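DraIII (PDB 4L0K) cleaves double-stranded DNA at a specific recognition sequence as a type II restriction endonuclease, probably with a nuclease centre of the His-Me finger type. Local coordinates at residues Gln23-His28 / Lys140-Glu145; Val39-Thr44 / Gly131-Asp136; Arg54-Thr59 / Asp117-Leu122; Ala79-Asp84 / Glu88-Asp93. All coordinates share one frame; numbering follows the deposited sequence.

Contact 1: Gln23-His28 / Lys140-Glu145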
loop_
_atom_site.group_PDB
_atom_site.type_symbol
_atom_site.label_atom_id
_atom_site.label_comp_id
_atom_site.label_asym_id
_atom_site.label_seq_id
_atom_site.Cartn_x
_atom_site.Cartn_y
_atom_site.Cartn_z
ATOM N N GLN A 23 -25.329 -25.088 -1.768
ATOM C CA GLN A 23 -25.872 -23.808 -1.331
ATOM C C GLN A 23 -27.240 -23.517 -1.964
ATOM O O GLN A 23 -27.767 -22.407 -1.843
ATOM C CB GLN A 23 -24.862 -22.671 -1.568
ATOM C CG GLN A 23 -23.489 -22.906 -0.908
ATOM C CD GLN A 23 -23.519 -22.734 0.602
ATOM O OE1 GLN A 23 -24.330 -21.978 1.131
ATOM N NE2 GLN A 23 -22.634 -23.431 1.301
ATOM N N LEU A 24 -27.801 -24.522 -2.639
ATOM C CA LEU A 24 -29.183 -24.467 -3.131
ATOM C C LEU A 24 -30.130 -24.565 -1.946
ATOM O O LEU A 24 -29.737 -25.074 -0.887
ATOM C CB LEU A 24 -29.462 -25.626 -4.096
ATOM C CG LEU A 24 -29.304 -25.382 -5.596
ATOM C CD1 LEU A 24 -29.858 -24.005 -6.033
ATOM C CD2 LEU A 24 -27.861 -25.543 -6.005
ATOM N N PRO A 25 -31.370 -24.065 -2.100
ATOM C CA PRO A 25 -32.389 -24.227 -1.048
ATOM C C PRO A 25 -32.624 -25.705 -0.709
ATOM O O PRO A 25 -32.525 -26.540 -1.606
ATOM C CB PRO A 25 -33.649 -23.627 -1.687
ATOM C CG PRO A 25 -33.128 -22.637 -2.672
ATOM C CD PRO A 25 -31.877 -23.270 -3.232
ATOM N N LEU A 26 -32.924 -26.003 0.555
ATOM C CA LEU A 26 -33.129 -27.374 1.037
ATOM C C LEU A 26 -34.034 -28.225 0.134
ATOM O O LEU A 26 -33.754 -29.406 -0.089
ATOM C CB LEU A 26 -33.669 -27.344 2.478
ATOM C CG LEU A 26 -33.758 -28.638 3.302
ATOM C CD1 LEU A 26 -32.413 -29.370 3.383
ATOM C CD2 LEU A 26 -34.282 -28.317 4.695
ATOM N N GLY A 27 -35.101 -27.617 -0.389
ATOM C CA GLY A 27 -36.010 -28.287 -1.314
ATOM C C GLY A 27 -35.295 -28.950 -2.481
ATOM O O GLY A 27 -35.086 -30.165 -2.466
ATOM N N HIS A 28 -34.986 -28.157 -3.512
ATOM C CA HIS A 28 -33.850 -28.423 -4.391
ATOM C C HIS A 28 -34.082 -29.421 -5.529
ATOM O O HIS A 28 -33.826 -30.615 -5.390
ATOM C CB HIS A 28 -32.703 -28.863 -3.498
ATOM C CG HIS A 28 -31.398 -29.072 -4.195
ATOM N ND1 HIS A 28 -31.259 -29.240 -5.555
ATOM C CD2 HIS A 28 -30.163 -29.178 -3.673
ATOM C CE1 HIS A 28 -29.984 -29.442 -5.841
ATOM N NE2 HIS A 28 -29.300 -29.414 -4.714
ATOM N N LYS A 140 -31.729 -13.610 -8.419
ATOM C CA LYS A 140 -32.347 -12.443 -7.800
ATOM C C LYS A 140 -33.047 -12.781 -6.485
ATOM O O LYS A 140 -32.767 -12.160 -5.456
ATOM C CB LYS A 140 -33.341 -11.788 -8.760
ATOM C CG LYS A 140 -34.105 -10.622 -8.148
ATOM C CD LYS A 140 -34.757 -9.764 -9.227
ATOM C CE LYS A 140 -35.310 -8.462 -8.657
ATOM N NZ LYS A 140 -36.434 -8.691 -7.712
ATOM N N ASN A 141 -33.946 -13.767 -6.516
ATOM C CA ASN A 141 -34.752 -14.069 -5.336
ATOM C C ASN A 141 -33.938 -14.683 -4.218
ATOM O O ASN A 141 -34.124 -14.357 -3.037
ATOM C CB ASN A 141 -35.947 -14.949 -5.702
ATOM C CG ASN A 141 -36.924 -14.224 -6.603
ATOM O OD1 ASN A 141 -37.189 -13.030 -6.413
ATOM N ND2 ASN A 141 -37.430 -14.921 -7.612
ATOM N N TYR A 142 -33.026 -15.564 -4.608
ATOM C CA TYR A 142 -32.123 -16.215 -3.674
ATOM C C TYR A 142 -31.262 -15.185 -2.915
ATOM O O TYR A 142 -31.213 -15.187 -1.677
ATOM C CB TYR A 142 -31.244 -17.183 -4.456
ATOM C CG TYR A 142 -30.152 -17.854 -3.662
ATOM C CD1 TYR A 142 -30.345 -19.120 -3.120
ATOM C CD2 TYR A 142 -28.906 -17.245 -3.495
ATOM C CE1 TYR A 142 -29.345 -19.749 -2.418
ATOM C CE2 TYR A 142 -27.899 -17.868 -2.788
ATOM C CZ TYR A 142 -28.126 -19.123 -2.257
ATOM O OH TYR A 142 -27.129 -19.749 -1.557
ATOM N N LEU A 143 -30.585 -14.309 -3.658
ATOM C CA LEU A 143 -29.732 -13.288 -3.035
ATOM C C LEU A 143 -30.538 -12.248 -2.251
ATOM O O LEU A 143 -30.146 -11.859 -1.146
ATOM C CB LEU A 143 -28.824 -12.617 -4.079
ATOM C CG LEU A 143 -27.803 -13.601 -4.663
ATOM C CD1 LEU A 143 -27.081 -13.016 -5.854
ATOM C CD2 LEU A 143 -26.806 -14.061 -3.589
ATOM N N GLU A 144 -31.664 -11.813 -2.817
ATOM C CA GLU A 144 -32.550 -10.859 -2.144
ATOM C C GLU A 144 -33.086 -11.405 -0.832
ATOM O O GLU A 144 -33.301 -10.656 0.122
ATOM C CB GLU A 144 -33.698 -10.429 -3.050
ATOM C CG GLU A 144 -33.322 -9.281 -3.979
ATOM C CD GLU A 144 -34.485 -8.811 -4.818
ATOM O OE1 GLU A 144 -34.382 -7.725 -5.439
ATOM O OE2 GLU A 144 -35.504 -9.539 -4.847
ATOM N N GLU A 145 -33.275 -12.717 -0.779
ATOM C CA GLU A 145 -33.704 -13.366 0.452
ATOM C C GLU A 145 -32.663 -13.176 1.552
ATOM O O GLU A 145 -33.005 -13.040 2.729
ATOM C CB GLU A 145 -33.946 -14.850 0.207
ATOM C CG GLU A 145 -34.055 -15.663 1.472
ATOM C CD GLU A 145 -35.359 -16.422 1.564
ATOM O OE1 GLU A 145 -36.265 -16.144 0.748
ATOM O OE2 GLU A 145 -35.475 -17.294 2.451
#

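Contact 2: Val39-Thr44 / Gly131-Asp136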
loop_
_atom_site.group_PDB
_atom_site.type_symbol
_atom_site.label_atom_id
_atom_site.label_comp_id
_atom_site.label_asym_id
_atom_site.label_seq_id
_atom_site.Cartn_x
_atom_site.Cartn_y
_atom_site.Cartn_z
ATOM N N VAL A 39 -24.057 -18.912 -11.205
ATOM C CA VAL A 39 -24.146 -19.561 -12.517
ATOM C C VAL A 39 -24.327 -18.546 -13.655
ATOM O O VAL A 39 -23.487 -18.453 -14.550
ATOM C CB VAL A 39 -25.224 -20.695 -12.568
ATOM C CG1 VAL A 39 -25.426 -21.177 -13.994
ATOM C CG2 VAL A 39 -24.818 -21.862 -11.674
ATOM N N SER A 40 -25.385 -17.749 -13.587
ATOM C CA SER A 40 -25.609 -16.700 -14.585
ATOM C C SER A 40 -24.407 -15.770 -14.724
ATOM O O SER A 40 -24.000 -15.442 -15.851
ATOM C CB SER A 40 -26.858 -15.891 -14.260
ATOM O OG SER A 40 -27.999 -16.727 -14.217
ATOM N N LEU A 41 -23.813 -15.373 -13.599
ATOM C CA LEU A 41 -22.696 -14.439 -13.695
ATOM C C LEU A 41 -21.525 -15.105 -14.433
ATOM O O LEU A 41 -20.884 -14.470 -15.287
ATOM C CB LEU A 41 -22.279 -13.889 -12.325
ATOM C CG LEU A 41 -21.439 -12.604 -12.387
ATOM C CD1 LEU A 41 -22.227 -11.490 -13.078
ATOM C CD2 LEU A 41 -21.028 -12.181 -11.001
ATOM N N SER A 42 -21.306 -16.397 -14.151
ATOM C CA SER A 42 -20.271 -17.175 -14.847
ATOM C C SER A 42 -20.560 -17.236 -16.336
ATOM O O SER A 42 -19.654 -17.277 -17.168
ATOM C CB SER A 42 -20.204 -18.610 -14.321
ATOM O OG SER A 42 -19.361 -18.714 -13.194
ATOM N N LYS A 43 -21.837 -17.248 -16.673
ATOM C CA LYS A 43 -22.214 -17.292 -18.069
ATOM C C LYS A 43 -21.956 -15.922 -18.711
ATOM O O LYS A 43 -21.478 -15.862 -19.843
ATOM C CB LYS A 43 -23.678 -17.737 -18.216
ATOM C CG LYS A 43 -24.116 -17.991 -19.631
ATOM C CD LYS A 43 -25.520 -17.452 -19.868
ATOM C CE LYS A 43 -26.516 -17.993 -18.863
ATOM N NZ LYS A 43 -27.531 -16.964 -18.524
ATOM N N THR A 44 -22.218 -14.829 -17.974
ATOM C CA THR A 44 -22.114 -13.486 -18.564
ATOM C C THR A 44 -20.762 -12.792 -18.365
ATOM O O THR A 44 -20.316 -12.026 -19.230
ATOM C CB THR A 44 -23.187 -12.530 -18.026
ATOM O OG1 THR A 44 -23.034 -12.397 -16.602
ATOM C CG2 THR A 44 -24.587 -13.041 -18.372
ATOM N N GLY A 131 -24.444 -0.790 -14.975
ATOM C CA GLY A 131 -24.070 -1.538 -16.163
ATOM C C GLY A 131 -24.147 -3.052 -15.979
ATOM O O GLY A 131 -23.844 -3.810 -16.899
ATOM N N ALA A 132 -24.550 -3.501 -14.793
ATOM C CA ALA A 132 -24.551 -4.931 -14.496
ATOM C C ALA A 132 -25.532 -5.684 -15.386
ATOM O O ALA A 132 -26.501 -5.104 -15.885
ATOM C CB ALA A 132 -24.893 -5.154 -13.046
ATOM N N PRO A 133 -25.288 -6.987 -15.592
ATOM C CA PRO A 133 -26.289 -7.775 -16.310
ATOM C C PRO A 133 -27.543 -7.855 -15.459
ATOM O O PRO A 133 -27.461 -7.672 -14.236
ATOM C CB PRO A 133 -25.635 -9.159 -16.390
ATOM C CG PRO A 133 -24.771 -9.224 -15.174
ATOM C CD PRO A 133 -24.200 -7.835 -15.073
ATOM N N ILE A 134 -28.685 -8.116 -16.081
ATOM C CA ILE A 134 -29.870 -8.433 -15.301
ATOM C C ILE A 134 -29.775 -9.900 -14.844
ATOM O O ILE A 134 -29.462 -10.799 -15.627
ATOM C CB ILE A 134 -31.188 -8.088 -16.062
ATOM C CG1 ILE A 134 -31.464 -6.582 -15.992
ATOM C CG2 ILE A 134 -32.391 -8.801 -15.455
ATOM C CD1 ILE A 134 -30.557 -5.705 -16.821
ATOM N N PRO A 135 -29.979 -10.125 -13.548
ATOM C CA PRO A 135 -29.971 -11.468 -12.986
ATOM C C PRO A 135 -31.284 -12.197 -13.264
ATOM O O PRO A 135 -32.332 -11.556 -13.321
ATOM C CB PRO A 135 -29.840 -11.201 -11.493
ATOM C CG PRO A 135 -30.514 -9.899 -11.301
ATOM C CD PRO A 135 -30.140 -9.093 -12.509
ATOM N N ASP A 136 -31.210 -13.516 -13.438
ATOM C CA ASP A 136 -32.391 -14.358 -13.604
ATOM C C ASP A 136 -33.169 -14.408 -12.295
ATOM O O ASP A 136 -32.662 -13.976 -11.259
ATOM C CB ASP A 136 -31.975 -15.772 -14.017
ATOM C CG ASP A 136 -31.043 -16.415 -13.010
ATOM O OD1 ASP A 136 -31.481 -17.333 -12.281
ATOM O OD2 ASP A 136 -29.873 -15.989 -12.935
#

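Contact 3: Arg54-Thr59 / Asp117-Leu122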
loop_
_atom_site.group_PDB
_atom_site.type_symbol
_atom_site.label_atom_id
_atom_site.label_comp_id
_atom_site.label_asym_id
_atom_site.label_seq_id
_atom_site.Cartn_x
_atom_site.Cartn_y
_atom_site.Cartn_z
ATOM N N ARG A 54 -12.637 -16.360 -5.862
ATOM C CA ARG A 54 -11.270 -16.208 -5.320
ATOM C C ARG A 54 -11.171 -15.275 -4.101
ATOM O O ARG A 54 -10.593 -15.643 -3.079
ATOM C CB ARG A 54 -10.307 -15.749 -6.419
ATOM C CG ARG A 54 -8.874 -15.473 -5.961
ATOM C CD ARG A 54 -8.572 -13.968 -5.944
ATOM N NE ARG A 54 -8.121 -13.489 -7.246
ATOM C CZ ARG A 54 -8.233 -12.234 -7.687
ATOM N NH1 ARG A 54 -8.804 -11.277 -6.952
ATOM N NH2 ARG A 54 -7.773 -11.943 -8.893
ATOM N N ASP A 55 -11.728 -14.070 -4.208
ATOM C CA ASP A 55 -11.683 -13.117 -3.096
ATOM C C ASP A 55 -12.463 -13.627 -1.895
ATOM O O ASP A 55 -12.098 -13.354 -0.767
ATOM C CB ASP A 55 -12.215 -11.732 -3.501
ATOM C CG ASP A 55 -11.293 -11.013 -4.446
ATOM O OD1 ASP A 55 -10.194 -11.551 -4.701
ATOM O OD2 ASP A 55 -11.647 -9.901 -4.906
ATOM N N ALA A 56 -13.534 -14.376 -2.139
ATOM C CA ALA A 56 -14.324 -14.920 -1.039
ATOM C C ALA A 56 -13.625 -16.068 -0.318
ATOM O O ALA A 56 -13.750 -16.210 0.902
ATOM C CB ALA A 56 -15.675 -15.367 -1.527
ATOM N N THR A 57 -12.865 -16.853 -1.084
ATOM C CA THR A 57 -12.420 -18.199 -0.691
ATOM C C THR A 57 -10.909 -18.323 -0.423
ATOM O O THR A 57 -10.470 -19.146 0.377
ATOM C CB THR A 57 -12.845 -19.213 -1.795
ATOM O OG1 THR A 57 -14.254 -19.459 -1.694
ATOM C CG2 THR A 57 -12.117 -20.523 -1.672
ATOM N N MET A 58 -10.119 -17.479 -1.073
ATOM C CA MET A 58 -8.675 -17.675 -1.117
ATOM C C MET A 58 -7.849 -16.604 -0.399
ATOM O O MET A 58 -8.328 -15.513 -0.082
ATOM C CB MET A 58 -8.214 -17.815 -2.575
ATOM C CG MET A 58 -9.014 -18.852 -3.365
ATOM S SD MET A 58 -8.596 -20.532 -2.835
ATOM C CE MET A 58 -6.804 -20.409 -2.990
ATOM N N THR A 59 -6.590 -16.942 -0.159
ATOM C CA THR A 59 -5.666 -16.096 0.573
ATOM C C THR A 59 -5.056 -15.035 -0.333
ATOM O O THR A 59 -4.866 -13.899 0.085
ATOM C CB THR A 59 -4.546 -16.952 1.189
ATOM O OG1 THR A 59 -5.112 -17.854 2.148
ATOM C CG2 THR A 59 -3.498 -16.082 1.867
ATOM N N ASP A 117 -20.650 -17.065 2.552
ATOM C CA ASP A 117 -21.416 -15.839 2.842
ATOM C C ASP A 117 -20.889 -14.607 2.088
ATOM O O ASP A 117 -21.654 -13.910 1.410
ATOM C CB ASP A 117 -21.417 -15.532 4.344
ATOM C CG ASP A 117 -22.286 -16.478 5.136
ATOM O OD1 ASP A 117 -23.141 -17.151 4.518
ATOM O OD2 ASP A 117 -22.125 -16.544 6.377
ATOM N N VAL A 118 -19.583 -14.362 2.224
ATOM C CA VAL A 118 -18.879 -13.301 1.506
ATOM C C VAL A 118 -19.094 -13.402 -0.009
ATOM O O VAL A 118 -19.438 -12.398 -0.655
ATOM C CB VAL A 118 -17.360 -13.310 1.843
ATOM C CG1 VAL A 118 -16.546 -12.538 0.792
ATOM C CG2 VAL A 118 -17.111 -12.770 3.274
ATOM N N ALA A 119 -18.897 -14.603 -0.574
ATOM C CA ALA A 119 -19.224 -14.825 -1.989
ATOM C C ALA A 119 -20.663 -14.377 -2.338
ATOM O O ALA A 119 -20.905 -13.726 -3.378
ATOM C CB ALA A 119 -19.008 -16.287 -2.371
ATOM N N ARG A 120 -21.612 -14.711 -1.464
ATOM C CA ARG A 120 -23.008 -14.355 -1.740
ATOM C C ARG A 120 -23.211 -12.829 -1.727
ATOM O O ARG A 120 -23.890 -12.261 -2.591
ATOM C CB ARG A 120 -23.951 -15.028 -0.741
ATOM C CG ARG A 120 -24.687 -16.256 -1.269
ATOM C CD ARG A 120 -25.682 -16.776 -0.225
ATOM N NE ARG A 120 -25.004 -17.149 1.012
ATOM C CZ ARG A 120 -24.783 -18.403 1.394
ATOM N NH1 ARG A 120 -25.202 -19.418 0.640
ATOM N NH2 ARG A 120 -24.149 -18.646 2.531
ATOM N N LYS A 121 -22.588 -12.177 -0.752
ATOM C CA LYS A 121 -22.723 -10.739 -0.573
ATOM C C LYS A 121 -22.192 -10.010 -1.784
ATOM O O LYS A 121 -22.834 -9.119 -2.317
ATOM C CB LYS A 121 -21.951 -10.287 0.661
ATOM C CG LYS A 121 -21.939 -8.781 0.843
ATOM C CD LYS A 121 -23.341 -8.218 1.078
ATOM C CE LYS A 121 -23.287 -6.712 1.267
ATOM N NZ LYS A 121 -22.406 -6.325 2.411
ATOM N N LEU A 122 -21.003 -10.416 -2.204
ATOM C CA LEU A 122 -20.310 -9.806 -3.318
ATOM C C LEU A 122 -21.067 -9.998 -4.633
ATOM O O LEU A 122 -21.066 -9.101 -5.486
ATOM C CB LEU A 122 -18.904 -10.402 -3.410
ATOM C CG LEU A 122 -17.731 -9.578 -2.890
ATOM C CD1 LEU A 122 -18.157 -8.442 -1.969
ATOM C CD2 LEU A 122 -16.714 -10.466 -2.216
#

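Contact 4: Ala79-Asp84 / Glu88-Asp93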
loop_
_atom_site.group_PDB
_atom_site.type_symbol
_atom_site.label_atom_id
_atom_site.label_comp_id
_atom_site.label_asym_id
_atom_site.label_seq_id
_atom_site.Cartn_x
_atom_site.Cartn_y
_atom_site.Cartn_z
ATOM N N ALA A 79 -6.413 -22.015 5.804
ATOM C CA ALA A 79 -5.498 -21.146 6.552
ATOM C C ALA A 79 -5.918 -20.976 8.015
ATOM O O ALA A 79 -5.171 -20.421 8.814
ATOM C CB ALA A 79 -5.392 -19.790 5.880
ATOM N N ILE A 80 -7.111 -21.466 8.350
ATOM C CA ILE A 80 -7.618 -21.458 9.720
ATOM C C ILE A 80 -7.278 -22.748 10.485
ATOM O O ILE A 80 -7.323 -22.774 11.713
ATOM C CB ILE A 80 -9.152 -21.247 9.728
ATOM C CG1 ILE A 80 -9.626 -20.633 11.049
ATOM C CG2 ILE A 80 -9.882 -22.547 9.389
ATOM C CD1 ILE A 80 -11.111 -20.327 11.076
ATOM N N LEU A 81 -6.931 -23.808 9.760
ATOM C CA LEU A 81 -6.620 -25.100 10.385
ATOM C C LEU A 81 -5.281 -25.077 11.125
ATOM O O LEU A 81 -4.339 -24.389 10.710
ATOM C CB LEU A 81 -6.646 -26.206 9.336
ATOM C CG LEU A 81 -7.995 -26.314 8.618
ATOM C CD1 LEU A 81 -7.930 -27.254 7.417
ATOM C CD2 LEU A 81 -9.095 -26.755 9.573
ATOM N N ASP A 82 -5.205 -25.809 12.237
ATOM C CA ASP A 82 -3.984 -25.840 13.057
ATOM C C ASP A 82 -2.843 -26.564 12.338
ATOM O O ASP A 82 -3.099 -27.371 11.439
ATOM C CB ASP A 82 -4.239 -26.482 14.431
ATOM C CG ASP A 82 -4.363 -27.993 14.363
ATOM O OD1 ASP A 82 -3.347 -28.669 14.076
ATOM O OD2 ASP A 82 -5.474 -28.511 14.620
ATOM N N ASP A 83 -1.604 -26.272 12.746
ATOM C CA ASP A 83 -0.399 -26.883 12.169
ATOM C C ASP A 83 -0.428 -28.425 12.014
ATOM O O ASP A 83 0.061 -28.947 11.011
ATOM C CB ASP A 83 0.847 -26.472 12.961
ATOM C CG ASP A 83 1.128 -24.978 12.887
ATOM O OD1 ASP A 83 1.980 -24.488 13.663
ATOM O OD2 ASP A 83 0.498 -24.288 12.059
ATOM N N ASP A 84 -0.996 -29.153 12.980
ATOM C CA ASP A 84 -0.989 -30.624 12.916
ATOM C C ASP A 84 -1.849 -31.117 11.766
ATOM O O ASP A 84 -1.486 -32.075 11.074
ATOM C CB ASP A 84 -1.493 -31.266 14.218
ATOM C CG ASP A 84 -0.865 -30.658 15.462
ATOM O OD1 ASP A 84 0.371 -30.475 15.464
ATOM O OD2 ASP A 84 -1.612 -30.352 16.431
ATOM N N GLU A 88 -0.490 -33.035 8.484
ATOM C CA GLU A 88 -0.923 -34.414 8.302
ATOM C C GLU A 88 -1.881 -34.614 7.130
ATOM O O GLU A 88 -1.816 -35.638 6.446
ATOM C CB GLU A 88 -1.542 -34.956 9.593
ATOM C CG GLU A 88 -1.698 -36.462 9.619
ATOM C CD GLU A 88 -3.150 -36.886 9.679
ATOM O OE1 GLU A 88 -3.419 -38.108 9.740
ATOM O OE2 GLU A 88 -4.026 -35.992 9.668
ATOM N N LYS A 89 -2.766 -33.648 6.894
ATOM C CA LYS A 89 -3.844 -33.843 5.922
ATOM C C LYS A 89 -3.663 -33.070 4.614
ATOM O O LYS A 89 -4.388 -33.305 3.651
ATOM C CB LYS A 89 -5.210 -33.533 6.556
ATOM N N PHE A 90 -2.698 -32.157 4.585
ATOM C CA PHE A 90 -2.493 -31.283 3.430
ATOM C C PHE A 90 -1.015 -31.206 3.081
ATOM O O PHE A 90 -0.640 -30.626 2.062
ATOM C CB PHE A 90 -3.020 -29.862 3.704
ATOM C CG PHE A 90 -4.517 -29.762 3.723
ATOM C CD1 PHE A 90 -5.229 -29.595 2.549
ATOM C CD2 PHE A 90 -5.216 -29.842 4.913
ATOM C CE1 PHE A 90 -6.615 -29.520 2.557
ATOM C CE2 PHE A 90 -6.602 -29.764 4.932
ATOM C CZ PHE A 90 -7.302 -29.601 3.752
ATOM N N ASN A 91 -0.188 -31.800 3.937
ATOM C CA ASN A 91 1.264 -31.729 3.808
ATOM C C ASN A 91 1.766 -30.303 3.685
ATOM O O ASN A 91 2.279 -29.897 2.645
ATOM C CB ASN A 91 1.764 -32.595 2.653
ATOM C CG ASN A 91 1.749 -34.070 2.995
ATOM O OD1 ASN A 91 2.211 -34.474 4.065
ATOM N ND2 ASN A 91 1.202 -34.882 2.099
ATOM N N LEU A 92 1.596 -29.556 4.765
ATOM C CA LEU A 92 2.056 -28.186 4.870
ATOM C C LEU A 92 2.809 -28.100 6.186
ATOM O O LEU A 92 2.208 -28.190 7.262
ATOM C CB LEU A 92 0.846 -27.247 4.917
ATOM C CG LEU A 92 0.868 -25.865 4.252
ATOM C CD1 LEU A 92 2.272 -25.275 4.256
ATOM C CD2 LEU A 92 0.283 -25.949 2.847
ATOM N N ASP A 93 4.125 -27.963 6.119
ATOM C CA ASP A 93 4.900 -27.823 7.346
ATOM C C ASP A 93 5.064 -26.345 7.690
ATOM O O ASP A 93 6.001 -25.686 7.230
ATOM C CB ASP A 93 6.254 -28.534 7.238
ATOM C CG ASP A 93 7.155 -28.272 8.439
ATOM O OD1 ASP A 93 6.641 -27.939 9.532
ATOM O OD2 ASP A 93 8.388 -28.398 8.284
#

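Contact 1: Gln23-His28 / Lys140-Glu145
Y142 reaches from helix 137-147 to the main-chain carbonyl of Q23. The contact is a loop-on-helix packing. It joins the N-terminal loop after strand 20-21 to a helix much later in the chain. The packed part is small and centres on the phenol. CG of Y142 lies anti to the backbone N (chi1 174°), and this directs the ring off the helix toward the loop. At its end OH donates to Q23 O over 2.7 Å. The donor is tilted 18° from the carbonyl plane, and the bond is bent at the carbonyl. The same carbonyl oxygen sits near the plane of the ring at its edge, with CE1 of Y142 3.1 Å from Q23 O. P25 comes to this edge too, but more loosely, its CD 4.4 Å from Y142 CE1. The ring also meets those of F138 and F146. R120 on helix 112-126 is hydrogen-bonded through NH1 to both Y142 OH and Q23 OE1, which links the tyrosine hydroxyl to the buried glutamine. A phenylalanine in place of Y142 would probably leave Q23 O without this donor and R120 without one of its acceptors.

Beyond P25 the loop runs out to the solvent side, and the helix is exposed at N141. K140 and E144 pair with each other along the helix, one turn apart. K140 NZ stands 3.1 Å from E144 OE2, on the syn side of that oxygen and 29° out of the carboxylate plane.

Contact 2: Val39-Thr44 / Gly131-Asp136
S40 has OG anti to its carbonyl carbon (chi1 -59°), while D136 holds CG between its backbone N and carbonyl carbon (chi1 58°). These torsions bring the hydroxyl of the first to the carboxylate of the second. The contact lays the short helix 39-44 along a proline-containing loop that ends in the N-cap of helix 137-147. D136 is that N-cap residue, and its side chain caps a backbone N of the helix it precedes. S40 OG donates to D136 OD2. The modelled separation of 2.4 Å between S40 OG and D136 OD2 is very short, so the exact length is doubtful. OD2 also has a hydrogen bond with T139 OG1 in the first turn of the capped helix. If the bond from S40 is real at a more usual length, it would link helix 39-44 to the start of helix 137-147.

At L41 and T44 the contact is packing on P133. P133 points toward the helix, and its CG is touched by both residues. L41 crosses it at about a right angle, with CD1 4.0 Å from P133 CG. T44 comes obliquely. Y127, which follows helix 112-126, packs against S40, L41, P133 and P135. L41 also reaches I48 and I52 of helix 46-57. T44, which is exposed, has OG1 3.9 Å from P133 CG.

Contact 3: Arg54-Thr59 / Asp117-Leu122
A56 and A119 bring the end of helix 46-57 against the middle of helix 112-126, their CA atoms only 5.0 Å apart. This is close helix-helix packing through small residues, near the centre of the chain. The methyl of A56 points at the other helix. A56 CB meets the backbone N of A119 at 3.4 Å. It also lies 3.6 Å from A119 CB, so methyl meets methyl. V118 closes over the side. Its CG1, anti to the backbone N (chi1 162°), lies 3.7 Å from A56 CA and also touches A56 CB. All three residues are buried, and no hydrogen bond crosses between the segments.

Polar groups border this apolar spot. A56 O is hydrogen-bonded to NE2 of H189. D55 OD2 bonds T181 OG1 on strand 179-183, and V118 and L122 touch V194 of strand 194-198. These two strands with helix 199-205 are consistent with the beta-beta-alpha unit of the His-Me finger clan, so the helix pair lies against it. At the helix end, R54 O accepts from both T57 N and M58 N. The CB of R120 points away from helix 46-57, and its guanidinium makes a cation-pi contact with F146. R120 NH2 makes a salt bridge to D117 OD1 at 2.7 Å, with the oxygen only 2° out of the guanidinium plane.

Contact 4: Ala79-Asp84 / Glu88-Asp93
L81 reaches F90 from the turn before helix 83-89. Its CB points toward the 88-93 segment. CG follows, anti to the carbonyl carbon (chi1 -58°), and there the chain forks. CD1 makes the contact and lies 3.8 Å from F90 CE2. The two side chains cross at about a right angle. The other branch turns from the ring, with L81 CD2 6.1 Å from F90 CE2. The L81 side chain also touches F18 and L86.

The backbone link is one turn of helix. E88 N donates to D84 O at 2.9 Å, with an N-H...O angle of 150°. E88 CB lies 3.2 Å from the same oxygen, D84 O. D82 is the N-cap: its OD1 accepts from I85 N and, weakly, from D84 N. At the other end F90 leaves helical angles and N91 has a positive phi. L92 then folds back on L86, with a backbone hydrogen bond and side-chain packing, and closes the C-terminal end of the helix.

D83 makes the salt bridges. Its carboxylate pairs with R102 and R106 of helix 99-107, and R106 NH1 also bonds the carbonyls of A79 and L81. The short helix is thus held to helix 99-107 through D83, while L81 and F90 meet F18 and H17 in the loop leading to strand 20-21.

Overall arrangement
Contact 3 is the core contact, its centre about 3 Å from the centre of the chain, and it is apolar. Contact 1 is also buried but lies farther out, and it depends on a hydrogen bond. The two meet at R120, so helices 112-126 and 137-147 and the N-terminal loop are joined. Contacts 2 and 4 are surface contacts on opposite sides of the centre, about 37 Å apart between centres. Each combines a helix N-cap with a small apolar touch. Contact 2 leads into helix 137-147 of contact 1; K140 packs on P135. Contact 4 is local, confined to helix 83-89 and the turns at its two ends, and it reaches contact 3 through A79 and T59.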